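Local coordinates for putative iron-uptake ABC transport system,periplasmic iron-binding protein (Campylobacter jejuni, PDB 3E13), which binds ferric iron and probably delivers it in the periplasm to an ABC transporter for iron uptake, at residues Q283-K286 and D287-T290. Numbering follows the deposited sequence.
Sequences QTVK and DFGT
With chi1 at -65°, Phe-288 sets CG anti to its own carbonyl carbon, which folds the ring back along the short helix 283-288 and over the preceding turn. Val-285, whose CG1 is anti to its backbone N, offers CA and both methyls to that ring. The CA lies 4.0 Å from the centroid of the Phe-288 ring and 17° off the ring normal, the geometry of a CH-pi contact over the face. On the same face, toward the rim, sits Thr-284 O, 3.6 Å from Phe-288 CD1. Val-285 CG2 meets Phe-288 CE2 at 4.0 Å, with CG1 close to CD2, and Thr-284 CG2 stands a little farther from CE1.

The backbone pattern changes along the same turn. Asp-287 N keeps a helical i to i-4 bond to Gln-283 O (3.1 Å) but shares its N-H weakly with Thr-284 O, so the shift toward i to i-3 begins here. Phe-288 N bonds Val-285 O at 3.0 Å and reaches Thr-284 O only weakly. Gly-289 N then bonds Lys-286 O, and this i to i-3 register marks a 3-10-like turn; both donors stand above the carbonyl plane, off the lone pairs. Gly-289, with positive phi, leaves the helix, and a water bridges Val-285 O (2.9 Å) to Gly-289 O.

Outside the turn, Asn-206 hydrogen-bonds Thr-284 OG1, and Lys-286 NZ forms a salt bridge with Glu-280. CH-pi and methyl contacts thus tie the ring to its own turn, while its packing on Thr-198 and Ile-201 links it to helix 198-205, which bears the iron ligands Tyr-199 and Tyr-200, about 12 Å short of the metal; the water gives Val-285 O a second donor.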
ATOM      1  N   GLN A 283       2.873   6.642  18.467  1.00 10.34           N
ATOM      2  CA  GLN A 283       2.943   5.631  19.529  1.00 10.49           C
ATOM      3  C   GLN A 283       2.240   4.317  19.149  1.00  9.75           C
ATOM      4  O   GLN A 283       2.710   3.232  19.473  1.00 10.94           O
ATOM      5  CB  GLN A 283       2.328   6.150  20.838  1.00 11.19           C
ATOM      6  CG  GLN A 283       2.762   7.521  21.242  1.00 13.07           C
ATOM      7  CD  GLN A 283       4.226   7.797  21.101  1.00 12.13           C
ATOM      8  OE1 GLN A 283       4.612   8.879  20.531  1.00 19.82           O
ATOM      9  NE2 GLN A 283       5.065   6.908  21.575  1.00 12.88           N
ATOM     10  N   THR A 284       1.125   4.424  18.434  1.00  9.46           N
ATOM     11  CA  THR A 284       0.423   3.259  17.913  1.00  8.49           C
ATOM     12  C   THR A 284       1.319   2.451  16.994  1.00  8.81           C
ATOM     13  O   THR A 284       1.362   1.230  17.036  1.00  7.94           O
ATOM     14  CB  THR A 284      -0.803   3.741  17.148  1.00  9.14           C
ATOM     15  OG1 THR A 284      -1.748   4.299  18.078  1.00 10.01           O
ATOM     16  CG2 THR A 284      -1.516   2.643  16.487  1.00 10.31           C
ATOM     17  N   VAL A 285       2.039   3.136  16.128  1.00  8.77           N
ATOM     18  CA  VAL A 285       2.900   2.426  15.191  1.00  8.54           C
ATOM     19  C   VAL A 285       4.095   1.775  15.944  1.00  8.80           C
ATOM     20  O   VAL A 285       4.513   0.700  15.618  1.00  9.61           O
ATOM     21  CB  VAL A 285       3.396   3.385  14.076  1.00  9.03           C
ATOM     22  CG1 VAL A 285       4.402   2.756  13.186  1.00  9.81           C
ATOM     23  CG2 VAL A 285       2.188   3.872  13.238  1.00 11.13           C
ATOM     24  N   LYS A 286       4.651   2.433  16.940  1.00  9.10           N
ATOM     25  CA  LYS A 286       5.665   1.792  17.741  1.00  9.34           C
ATOM     26  C   LYS A 286       5.168   0.510  18.376  1.00  9.39           C
ATOM     27  O   LYS A 286       5.890  -0.472  18.466  1.00  9.55           O
ATOM     28  CB  LYS A 286       6.107   2.744  18.854  1.00 10.59           C
ATOM     29  CG  LYS A 286       6.832   3.995  18.372  1.00 15.54           C
ATOM     30  CD  LYS A 286       7.237   4.898  19.552  1.00 20.93           C
ATOM     31  CE  LYS A 286       8.143   6.055  19.064  1.00 26.02           C
ATOM     32  NZ  LYS A 286       9.285   5.613  18.142  1.00 32.61           N
ATOM     33  N   ASP A 287       3.899   0.508  18.741  1.00  9.92           N
ATOM     34  CA  ASP A 287       3.294  -0.694  19.375  1.00  9.97           C
ATOM     35  C   ASP A 287       3.117  -1.857  18.406  1.00 11.37           C
ATOM     36  O   ASP A 287       2.891  -3.002  18.845  1.00 11.55           O
ATOM     37  CB  ASP A 287       1.931  -0.313  19.982  1.00  9.99           C
ATOM     38  CG  ASP A 287       2.041   0.207  21.401  1.00  9.04           C
ATOM     39  OD1 ASP A 287       1.005   0.684  21.882  1.00  9.00           O
ATOM     40  OD2 ASP A 287       3.108   0.167  22.044  1.00  9.04           O
ATOM     41  N   PHE A 288       3.179  -1.607  17.098  1.00 11.19           N
ATOM     42  CA  PHE A 288       3.158  -2.739  16.133  1.00 12.46           C
ATOM     43  C   PHE A 288       4.352  -3.660  16.366  1.00 13.32           C
ATOM     44  O   PHE A 288       4.267  -4.881  16.149  1.00 13.86           O
ATOM     45  CB  PHE A 288       3.217  -2.266  14.665  1.00 11.91           C
ATOM     46  CG  PHE A 288       2.024  -1.461  14.189  1.00 10.91           C
ATOM     47  CD1 PHE A 288       0.782  -1.505  14.839  1.00  9.62           C
ATOM     48  CD2 PHE A 288       2.174  -0.654  13.094  1.00 10.46           C
ATOM     49  CE1 PHE A 288      -0.270  -0.720  14.390  1.00 11.95           C
ATOM     50  CE2 PHE A 288       1.125   0.117  12.609  1.00  9.90           C
ATOM     51  CZ  PHE A 288      -0.085   0.099  13.270  1.00 10.52           C
ATOM     52  N   GLY A 289       5.463  -3.091  16.830  1.00 13.30           N
ATOM     53  CA  GLY A 289       6.674  -3.828  17.145  1.00 13.65           C
ATOM     54  C   GLY A 289       7.762  -3.661  16.098  1.00 14.16           C
ATOM     55  O   GLY A 289       7.534  -3.112  15.030  1.00 13.77           O
ATOM     56  N   THR A 290       8.966  -4.124  16.420  1.00 13.56           N
ATOM     57  CA  THR A 290      10.072  -4.086  15.475  1.00 13.87           C
ATOM     58  C   THR A 290      10.018  -5.390  14.655  1.00 11.92           C
ATOM     59  O   THR A 290       9.434  -6.422  15.077  1.00 12.32           O
ATOM     60  CB  THR A 290      11.419  -3.953  16.185  1.00 14.59           C
ATOM     61  OG1 THR A 290      11.519  -4.963  17.188  1.00 18.72           O
ATOM     62  CG2 THR A 290      11.508  -2.593  16.889  1.00 16.72           C
TER
HETATM   63  O   HOH W   1       6.493  -0.714  14.096  1.00 15.86           O